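Hypothetical protein, haloacid dehalogenase-like hydrolase (PDB 1NRW) dephosphorylates phosphorylated five- and six-carbon sugars and nucleoside monophosphates in vitro, and FMN to a lesser extent, with magnesium as cofactor. Local coordinates at residues S66-V71 with N207-S212; D92-L97 with Q161-A166; Y103-V106 with A111-T114; R119-V124 with V147-S152. All coordinates share one frame; numbering follows the deposited sequence.

Contact 1 joins the eight-stranded core sheet, through the loop 66-71, to strand 207-212 of the six-stranded cap sheet; along the chain it encloses the other three. Contacts 3 and 4 both lie inside the loop closed by contact 2, contact 3 closing before contact 4 opens. Contacts 2 and 3, about 11 Å apart between centres, share L94 packing on V106 and Y104. Contact 3 is the hairpin 103-108/112-114 within the cap sheet; contact 4, about 12 Å from it, pairs two helices on the E105 side. Contacts 2 and 4, about 23 Å apart, therefore lie on opposite faces of one sheet. F208 and L210 touch L97 and I93, linking the core-cap boundary to the helix layer on the cap sheet.

Contact 1. Residues S66-V71 with N207-S212; sequences SANGAV and NFELSS
N68 and S211 face each other with their CA atoms 7.0 Å apart, so the loop 66-71 and strand 207-212 meet through side chains, not as paired strands. The loop is tightly folded: S66 O takes the N-H groups of G69 and V71 from opposite faces of its carbonyl plane, and A70 and V71 both face S66 in a classic beta bulge. N68 reaches across with CG anti to its backbone N (chi1 -167°). Its ND2 gives a hydrogen bond to S211 OG at 3.0 Å, bent to 152° and nearly in the amide plane; S211 OG is bonded also to the carbonyl of A215. The other end of the amide is held by a bridging water, which donates to N68 OD1 at 2.7 Å and to E209 OE1 at 2.9 Å. Gripped at both ends, the amide is fixed in its rotation. The E209 carboxylate is tied further to S203 and N174. N68 lies near the phosphate-binding K217, and the side chain of E209 about 5 Å from a bound phosphate ion, probably from the crystallisation liquor. The contact is consistent with the core-cap interface of HAD phosphatases, where the cap covers the active site.

Contact 2. Residues D92-L97 with Q161-A166; sequences DILSWL and QELFEA
L94 lays its CD1 methyl against the rim of the F164 phenyl ring, near the ring plane, with CD1 4.1 Å from F164 CE2. The methyl therefore meets the edge of the ring and does not rest on its face. The same methyl also reaches L163, where L94 CD1 and L163 CD1 are 4.3 Å apart, so a single branch of the leucine bridges two consecutive residues of the 161-166 segment. The contact is small and wholly apolar; no hydrogen bond crosses it. L94 belongs to the helix 87-99 and has CG anti to its carbonyl carbon (chi1 -61°), which directs the branched end toward the turn. On the other side, a short 3-10 segment ends at L163, and the chain is curled by a pair of bonds to Q161 O, which accepts F164 N at 3.0 Å and E165 N at 3.1 Å. That curl brings L163 and F164 to the helix side by side. The F164 ring is held by more than the leucine: Y91, from the same helix, meets it edge-to-face, and F172 lies near it with its plane only slightly inclined. The second methyl of L94, CD2, turns to the cap sheet and packs on V106 of strand 103-108. L163 follows suit, its CD2 packing on the ring of Y113 on strand 112-114. Helix 87-99 and the loop before strand 172-178 thus lie side by side on the sheet face that carries Y104, V106 and Y113, with I175 beneath L94 and F172 beneath L163.

Contact 3. Residues Y103-V106 with A111-T114; sequences YYEV and AIYT
V106 and Y113 form a hydrogen-bonded antiparallel pair and satisfy each other's backbone groups. V106 N donates to Y113 O at 2.8 Å, in the carbonyl plane, while Y113 N returns the bond to V106 O at 2.9 Å, tilted out of the V106 carbonyl plane and more bent (145°). V106 O also receives a CA-H...O contact from I112 CA at 3.2 Å. Two residues back from V106, the acceptor Y104 O takes a side-chain donor: T114 OG1 gives it a proton at 2.8 Å, approaching nearly along the C=O axis (164°), and Q116 NE2 adds a weak bond. OG1 can do this because it stands anti to its own backbone N (chi1 178°), and it also accepts from Q116 N, so both roles of the hydroxyl are used. The hydroxyl of Y104 bonds to E98 and that of Y113 to the nearby S110. On the face opposite V106, I112 CG2 packs against the aliphatic stem of E105, 3.7 Å from its CB. The outer edge of strand 112-114 pairs with A155; on its other side strand 103-108 pairs with strand 172-178, E105 with L176. The threonine hydroxyl thus supplements the two backbone bonds that set the register of the hairpin.

Contact 4. Residues R119-V124 with V147-S152; sequences RELLDV and VQYSQS
Two helices of the cap, 118-132 and 138-150, come together where the second one ends, and Y149 is the residue that fills the join, lying against L121 and L122. The backbones are close here, with L122 CA and Y149 CA 6.5 Å apart. L121 meets the tyrosine ring obliquely, at CE1 and CD1: its CB is 3.8 Å from Y149 CE1, and its CD1 is 3.9 Å from that same Y149 CE1. L122 meets the base of the side chain, with L122 CD1 4.2 Å from Y149 CB. Both leucines cross the tyrosine side chain at about a right angle, and the contact is apolar throughout. Y149 CG is anti to its backbone N (chi1 173°), which carries the ring out toward helix 118-132. In this cap the two helices cover the sheet face bearing E105, and L121 and Y149 both rest on F154 of the edge strand 154-156. Just beyond Y149 the chain turns back, and S152 N is 2.9 Å from Y149 O; S152 OG also bonds to that oxygen, at an unusually short distance. The same OG sits 3.8 Å above one face of the Y149 ring, displaced toward its rim.

Contact 1. Residues S66-V71 with N207-S212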
# COMPACT_ATOMS: atom_id res chain seq x y z
N SER A 66 -5.68 3.78 -2.20
CA SER A 66 -5.56 2.37 -1.85
C SER A 66 -5.38 1.48 -3.07
O SER A 66 -5.41 1.95 -4.20
CB SER A 66 -6.80 1.92 -1.05
OG SER A 66 -8.00 2.14 -1.77
N ALA A 67 -5.16 0.19 -2.83
CA ALA A 67 -4.96 -0.76 -3.91
C ALA A 67 -3.86 -0.33 -4.88
O ALA A 67 -4.00 -0.44 -6.10
CB ALA A 67 -6.28 -0.98 -4.65
N ASN A 68 -2.77 0.18 -4.31
CA ASN A 68 -1.61 0.60 -5.09
C ASN A 68 -1.90 1.73 -6.07
O ASN A 68 -1.29 1.80 -7.14
CB ASN A 68 -1.03 -0.60 -5.85
CG ASN A 68 0.35 -0.33 -6.41
OD1 ASN A 68 1.22 0.20 -5.72
ND2 ASN A 68 0.56 -0.69 -7.68
N GLY A 69 -2.82 2.62 -5.72
CA GLY A 69 -3.12 3.74 -6.59
C GLY A 69 -4.28 3.48 -7.54
O GLY A 69 -4.57 4.30 -8.41
N ALA A 70 -4.94 2.34 -7.37
CA ALA A 70 -6.09 2.02 -8.22
C ALA A 70 -7.35 2.68 -7.69
O ALA A 70 -8.31 2.89 -8.44
CB ALA A 70 -6.29 0.50 -8.27
N VAL A 71 -7.35 3.02 -6.40
CA VAL A 71 -8.53 3.63 -5.78
C VAL A 71 -8.22 4.89 -4.97
O VAL A 71 -7.22 4.96 -4.25
CB VAL A 71 -9.23 2.60 -4.86
CG1 VAL A 71 -10.48 3.20 -4.24
CG2 VAL A 71 -9.58 1.35 -5.65
N ASN A 207 6.77 -10.72 -1.75
CA ASN A 207 5.57 -10.50 -2.55
C ASN A 207 5.84 -9.56 -3.71
O ASN A 207 6.92 -8.98 -3.85
CB ASN A 207 4.40 -9.95 -1.70
CG ASN A 207 4.49 -8.44 -1.42
OD1 ASN A 207 4.90 -7.65 -2.26
ND2 ASN A 207 4.06 -8.04 -0.22
N PHE A 208 4.85 -9.49 -4.59
CA PHE A 208 4.84 -8.58 -5.72
C PHE A 208 3.37 -8.25 -5.89
O PHE A 208 2.50 -9.04 -5.51
CB PHE A 208 5.46 -9.19 -6.99
CG PHE A 208 4.90 -10.53 -7.40
CD1 PHE A 208 3.79 -10.61 -8.23
CD2 PHE A 208 5.53 -11.70 -7.00
CE1 PHE A 208 3.32 -11.85 -8.67
CE2 PHE A 208 5.07 -12.95 -7.43
CZ PHE A 208 3.96 -13.02 -8.27
N GLU A 209 3.08 -7.06 -6.40
CA GLU A 209 1.70 -6.64 -6.60
C GLU A 209 1.51 -6.20 -8.04
O GLU A 209 2.39 -5.60 -8.65
CB GLU A 209 1.36 -5.47 -5.66
CG GLU A 209 1.37 -5.84 -4.17
CD GLU A 209 1.09 -4.64 -3.26
OE1 GLU A 209 0.48 -3.66 -3.74
OE2 GLU A 209 1.47 -4.69 -2.07
N LEU A 210 0.33 -6.51 -8.58
CA LEU A 210 -0.00 -6.16 -9.94
C LEU A 210 -1.30 -5.37 -10.00
O LEU A 210 -2.34 -5.81 -9.49
CB LEU A 210 -0.15 -7.43 -10.79
CG LEU A 210 1.13 -8.23 -11.03
CD1 LEU A 210 0.78 -9.63 -11.53
CD2 LEU A 210 2.01 -7.50 -12.03
N SER A 211 -1.25 -4.19 -10.61
CA SER A 211 -2.43 -3.36 -10.78
C SER A 211 -2.40 -2.89 -12.23
O SER A 211 -1.46 -3.22 -12.96
CB SER A 211 -2.39 -2.16 -9.82
OG SER A 211 -1.18 -1.45 -9.94
N SER A 212 -3.41 -2.15 -12.66
CA SER A 212 -3.43 -1.69 -14.05
C SER A 212 -2.31 -0.68 -14.30
O SER A 212 -1.77 -0.08 -13.37
CB SER A 212 -4.78 -1.06 -14.38
OG SER A 212 -4.92 -0.90 -15.78
O HOH W 1 1.20 -0.90 -3.28

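Contact 2. Residues D92-L97 with Q161-A166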
# COMPACT_ATOMS: atom_id res chain seq x y z
N ASP A 92 -6.20 -14.13 -16.49
CA ASP A 92 -4.91 -14.67 -16.89
C ASP A 92 -3.94 -14.71 -15.71
O ASP A 92 -3.31 -15.73 -15.44
CB ASP A 92 -4.32 -13.80 -18.00
CG ASP A 92 -3.35 -14.55 -18.88
OD1 ASP A 92 -2.35 -15.08 -18.35
OD2 ASP A 92 -3.60 -14.62 -20.11
N ILE A 93 -3.83 -13.59 -15.00
CA ILE A 93 -2.94 -13.49 -13.85
C ILE A 93 -3.30 -14.45 -12.73
O ILE A 93 -2.44 -15.17 -12.22
CB ILE A 93 -2.94 -12.05 -13.28
CG1 ILE A 93 -2.41 -11.07 -14.34
CG2 ILE A 93 -2.10 -11.98 -12.02
CD1 ILE A 93 -2.57 -9.62 -13.97
N LEU A 94 -4.57 -14.47 -12.35
CA LEU A 94 -5.02 -15.33 -11.27
C LEU A 94 -4.90 -16.81 -11.62
O LEU A 94 -4.54 -17.62 -10.77
CB LEU A 94 -6.46 -14.98 -10.89
CG LEU A 94 -6.58 -13.54 -10.38
CD1 LEU A 94 -8.04 -13.17 -10.14
CD2 LEU A 94 -5.78 -13.39 -9.09
N SER A 95 -5.20 -17.17 -12.86
CA SER A 95 -5.09 -18.56 -13.27
C SER A 95 -3.64 -19.01 -13.13
O SER A 95 -3.36 -20.11 -12.66
CB SER A 95 -5.55 -18.74 -14.72
OG SER A 95 -4.73 -18.01 -15.61
N TRP A 96 -2.72 -18.14 -13.53
CA TRP A 96 -1.29 -18.45 -13.44
C TRP A 96 -0.82 -18.55 -11.99
O TRP A 96 -0.16 -19.52 -11.61
CB TRP A 96 -0.46 -17.39 -14.18
CG TRP A 96 1.00 -17.74 -14.24
CD1 TRP A 96 1.59 -18.68 -15.04
CD2 TRP A 96 2.05 -17.20 -13.42
NE1 TRP A 96 2.94 -18.76 -14.76
CE2 TRP A 96 3.25 -17.86 -13.78
CE3 TRP A 96 2.10 -16.22 -12.42
CZ2 TRP A 96 4.47 -17.58 -13.17
CZ3 TRP A 96 3.32 -15.94 -11.81
CH2 TRP A 96 4.49 -16.62 -12.19
N LEU A 97 -1.17 -17.56 -11.17
CA LEU A 97 -0.76 -17.57 -9.77
C LEU A 97 -1.26 -18.80 -9.04
O LEU A 97 -0.53 -19.43 -8.28
CB LEU A 97 -1.27 -16.31 -9.05
CG LEU A 97 -0.63 -14.99 -9.46
CD1 LEU A 97 -1.35 -13.83 -8.79
CD2 LEU A 97 0.84 -15.00 -9.09
N GLN A 161 -11.62 -18.99 -10.06
CA GLN A 161 -12.70 -19.19 -11.01
C GLN A 161 -14.01 -18.57 -10.50
O GLN A 161 -14.78 -18.02 -11.28
CB GLN A 161 -12.92 -20.68 -11.24
CG GLN A 161 -13.50 -21.03 -12.58
CD GLN A 161 -12.44 -21.16 -13.65
OE1 GLN A 161 -11.56 -22.02 -13.56
NE2 GLN A 161 -12.51 -20.31 -14.66
N GLU A 162 -14.23 -18.66 -9.19
CA GLU A 162 -15.44 -18.14 -8.57
C GLU A 162 -15.62 -16.64 -8.76
O GLU A 162 -16.73 -16.13 -8.62
CB GLU A 162 -15.42 -18.44 -7.08
CG GLU A 162 -15.49 -19.92 -6.75
CD GLU A 162 -15.22 -20.19 -5.29
OE1 GLU A 162 -15.89 -19.57 -4.44
OE2 GLU A 162 -14.35 -21.02 -5.00
N LEU A 163 -14.54 -15.93 -9.08
CA LEU A 163 -14.63 -14.49 -9.26
C LEU A 163 -15.09 -14.11 -10.67
O LEU A 163 -15.28 -12.92 -10.96
CB LEU A 163 -13.28 -13.84 -8.96
CG LEU A 163 -12.71 -14.12 -7.56
CD1 LEU A 163 -11.37 -13.39 -7.40
CD2 LEU A 163 -13.70 -13.66 -6.50
N PHE A 164 -15.29 -15.11 -11.52
CA PHE A 164 -15.71 -14.85 -12.90
C PHE A 164 -16.98 -15.59 -13.30
O PHE A 164 -17.69 -15.16 -14.21
CB PHE A 164 -14.59 -15.25 -13.85
CG PHE A 164 -13.32 -14.48 -13.64
CD1 PHE A 164 -13.08 -13.29 -14.32
CD2 PHE A 164 -12.36 -14.94 -12.74
CE1 PHE A 164 -11.91 -12.57 -14.10
CE2 PHE A 164 -11.19 -14.23 -12.52
CZ PHE A 164 -10.96 -13.04 -13.20
N GLU A 165 -17.27 -16.70 -12.64
CA GLU A 165 -18.45 -17.50 -12.98
C GLU A 165 -19.73 -17.05 -12.28
O GLU A 165 -20.65 -17.84 -12.11
CB GLU A 165 -18.18 -18.97 -12.67
CG GLU A 165 -17.96 -19.27 -11.20
CD GLU A 165 -17.53 -20.71 -10.95
OE1 GLU A 165 -17.44 -21.11 -9.77
OE2 GLU A 165 -17.28 -21.43 -11.94
N ALA A 166 -19.79 -15.78 -11.90
CA ALA A 166 -20.97 -15.25 -11.22
C ALA A 166 -21.50 -13.99 -11.90
O ALA A 166 -20.74 -13.16 -12.37
CB ALA A 166 -20.63 -14.96 -9.77

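Contact 3. Residues Y103-V106 with A111-T114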
# COMPACT_ATOMS: atom_id res chain seq x y z
N TYR A 103 0.66 -17.86 -3.18
CA TYR A 103 -0.43 -17.45 -2.30
C TYR A 103 -0.86 -16.16 -2.99
O TYR A 103 -0.01 -15.48 -3.58
CB TYR A 103 0.04 -17.08 -0.89
CG TYR A 103 0.54 -18.20 -0.01
CD1 TYR A 103 0.41 -19.53 -0.39
CD2 TYR A 103 1.15 -17.91 1.21
CE1 TYR A 103 0.90 -20.56 0.42
CE2 TYR A 103 1.64 -18.93 2.03
CZ TYR A 103 1.51 -20.25 1.63
OH TYR A 103 2.02 -21.25 2.42
N TYR A 104 -2.13 -15.80 -2.93
CA TYR A 104 -2.54 -14.56 -3.56
C TYR A 104 -3.75 -13.93 -2.89
O TYR A 104 -4.54 -14.60 -2.23
CB TYR A 104 -2.78 -14.76 -5.07
CG TYR A 104 -3.98 -15.61 -5.44
CD1 TYR A 104 -5.25 -15.05 -5.52
CD2 TYR A 104 -3.83 -16.98 -5.70
CE1 TYR A 104 -6.36 -15.83 -5.86
CE2 TYR A 104 -4.93 -17.76 -6.05
CZ TYR A 104 -6.19 -17.18 -6.12
OH TYR A 104 -7.28 -17.95 -6.46
N GLU A 105 -3.87 -12.61 -3.05
CA GLU A 105 -4.98 -11.87 -2.48
C GLU A 105 -5.49 -10.95 -3.58
O GLU A 105 -4.70 -10.31 -4.27
CB GLU A 105 -4.51 -11.04 -1.28
CG GLU A 105 -3.91 -11.89 -0.15
CD GLU A 105 -3.46 -11.06 1.04
OE1 GLU A 105 -3.72 -9.84 1.06
OE2 GLU A 105 -2.84 -11.64 1.96
N VAL A 106 -6.81 -10.90 -3.75
CA VAL A 106 -7.41 -10.08 -4.79
C VAL A 106 -8.19 -8.92 -4.17
O VAL A 106 -9.23 -9.12 -3.54
CB VAL A 106 -8.37 -10.91 -5.68
CG1 VAL A 106 -8.83 -10.08 -6.87
CG2 VAL A 106 -7.66 -12.18 -6.16
N ALA A 111 -14.40 -6.90 -1.06
CA ALA A 111 -13.46 -7.47 -0.10
C ALA A 111 -12.18 -7.92 -0.77
O ALA A 111 -11.95 -7.66 -1.95
CB ALA A 111 -14.11 -8.64 0.63
N ILE A 112 -11.34 -8.60 0.00
CA ILE A 112 -10.08 -9.13 -0.50
C ILE A 112 -10.29 -10.64 -0.60
O ILE A 112 -10.34 -11.33 0.42
CB ILE A 112 -8.92 -8.86 0.48
CG1 ILE A 112 -8.85 -7.36 0.81
CG2 ILE A 112 -7.61 -9.31 -0.13
CD1 ILE A 112 -7.84 -7.03 1.89
N TYR A 113 -10.42 -11.14 -1.82
CA TYR A 113 -10.64 -12.56 -2.03
C TYR A 113 -9.34 -13.34 -2.01
O TYR A 113 -8.33 -12.89 -2.54
CB TYR A 113 -11.37 -12.77 -3.36
CG TYR A 113 -12.77 -12.24 -3.34
CD1 TYR A 113 -13.78 -12.91 -2.65
CD2 TYR A 113 -13.09 -11.03 -3.97
CE1 TYR A 113 -15.07 -12.40 -2.58
CE2 TYR A 113 -14.38 -10.51 -3.91
CZ TYR A 113 -15.36 -11.20 -3.21
OH TYR A 113 -16.64 -10.69 -3.14
N THR A 114 -9.38 -14.52 -1.41
CA THR A 114 -8.19 -15.36 -1.33
C THR A 114 -8.56 -16.79 -0.96
O THR A 114 -9.53 -17.02 -0.24
CB THR A 114 -7.20 -14.82 -0.26
OG1 THR A 114 -6.06 -15.69 -0.18
CG2 THR A 114 -7.86 -14.74 1.11

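Contact 4. Residues R119-V124 with V147-S152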
# COMPACT_ATOMS: atom_id res chain seq x y z
N ARG A 119 -3.17 -19.36 8.62
CA ARG A 119 -1.72 -19.44 8.80
C ARG A 119 -0.99 -18.83 7.62
O ARG A 119 -0.03 -18.07 7.78
CB ARG A 119 -1.29 -20.91 8.96
CG ARG A 119 0.23 -21.11 8.98
CD ARG A 119 0.87 -20.38 10.15
NE ARG A 119 0.34 -20.85 11.42
CZ ARG A 119 0.32 -20.12 12.54
NH1 ARG A 119 0.80 -18.88 12.53
NH2 ARG A 119 -0.20 -20.62 13.65
N GLU A 120 -1.45 -19.17 6.42
CA GLU A 120 -0.83 -18.67 5.19
C GLU A 120 -0.99 -17.16 5.06
O GLU A 120 -0.04 -16.47 4.68
CB GLU A 120 -1.45 -19.40 4.00
CG GLU A 120 -1.17 -20.89 4.05
CD GLU A 120 -2.06 -21.73 3.16
OE1 GLU A 120 -3.08 -21.22 2.66
OE2 GLU A 120 -1.74 -22.92 2.99
N LEU A 121 -2.17 -16.65 5.38
CA LEU A 121 -2.42 -15.21 5.30
C LEU A 121 -1.59 -14.47 6.35
O LEU A 121 -1.12 -13.36 6.10
CB LEU A 121 -3.92 -14.92 5.50
CG LEU A 121 -4.81 -15.36 4.33
CD1 LEU A 121 -6.28 -15.27 4.73
CD2 LEU A 121 -4.52 -14.50 3.11
N LEU A 122 -1.39 -15.09 7.51
CA LEU A 122 -0.58 -14.46 8.55
C LEU A 122 0.88 -14.42 8.09
O LEU A 122 1.60 -13.47 8.39
CB LEU A 122 -0.68 -15.23 9.87
CG LEU A 122 0.03 -14.60 11.07
CD1 LEU A 122 -0.56 -13.23 11.34
CD2 LEU A 122 -0.12 -15.49 12.29
N ASP A 123 1.31 -15.44 7.36
CA ASP A 123 2.69 -15.45 6.88
C ASP A 123 2.91 -14.30 5.90
O ASP A 123 3.98 -13.68 5.88
CB ASP A 123 3.04 -16.78 6.20
CG ASP A 123 3.30 -17.89 7.22
OD1 ASP A 123 3.68 -17.58 8.37
OD2 ASP A 123 3.14 -19.08 6.86
N VAL A 124 1.90 -14.01 5.08
CA VAL A 124 2.01 -12.91 4.13
C VAL A 124 2.15 -11.61 4.92
O VAL A 124 3.00 -10.77 4.63
CB VAL A 124 0.76 -12.82 3.21
CG1 VAL A 124 0.85 -11.57 2.33
CG2 VAL A 124 0.68 -14.08 2.33
N VAL A 147 -2.82 -9.34 15.48
CA VAL A 147 -3.85 -8.35 15.76
C VAL A 147 -4.34 -7.80 14.42
O VAL A 147 -5.53 -7.63 14.20
CB VAL A 147 -3.31 -7.19 16.62
CG1 VAL A 147 -4.41 -6.16 16.85
CG2 VAL A 147 -2.81 -7.73 17.95
N GLN A 148 -3.39 -7.53 13.52
CA GLN A 148 -3.72 -7.02 12.19
C GLN A 148 -4.64 -7.98 11.43
O GLN A 148 -5.65 -7.57 10.85
CB GLN A 148 -2.44 -6.84 11.38
CG GLN A 148 -2.68 -6.27 9.99
CD GLN A 148 -3.20 -4.85 10.05
OE1 GLN A 148 -2.59 -4.00 10.68
NE2 GLN A 148 -4.32 -4.59 9.39
N TYR A 149 -4.27 -9.25 11.41
CA TYR A 149 -5.06 -10.25 10.72
C TYR A 149 -6.46 -10.35 11.31
O TYR A 149 -7.44 -10.54 10.59
CB TYR A 149 -4.38 -11.62 10.80
CG TYR A 149 -5.24 -12.73 10.26
CD1 TYR A 149 -5.39 -12.91 8.88
CD2 TYR A 149 -5.95 -13.57 11.11
CE1 TYR A 149 -6.22 -13.90 8.37
CE2 TYR A 149 -6.80 -14.56 10.61
CZ TYR A 149 -6.92 -14.72 9.24
OH TYR A 149 -7.76 -15.68 8.73
N SER A 150 -6.56 -10.22 12.63
CA SER A 150 -7.84 -10.32 13.32
C SER A 150 -8.83 -9.24 12.88
O SER A 150 -10.03 -9.37 13.11
CB SER A 150 -7.64 -10.25 14.84
OG SER A 150 -7.33 -8.94 15.27
N GLN A 151 -8.32 -8.18 12.26
CA GLN A 151 -9.17 -7.09 11.80
C GLN A 151 -9.26 -7.09 10.28
O GLN A 151 -9.74 -6.13 9.67
CB GLN A 151 -8.62 -5.75 12.28
CG GLN A 151 -8.51 -5.64 13.79
CD GLN A 151 -9.82 -5.89 14.50
OE1 GLN A 151 -10.83 -5.22 14.23
NE2 GLN A 151 -9.83 -6.86 15.41
N SER A 152 -8.80 -8.18 9.67
CA SER A 152 -8.80 -8.30 8.22
C SER A 152 -10.20 -8.46 7.64
O SER A 152 -11.15 -8.77 8.36
CB SER A 152 -7.93 -9.49 7.80
OG SER A 152 -8.46 -10.71 8.30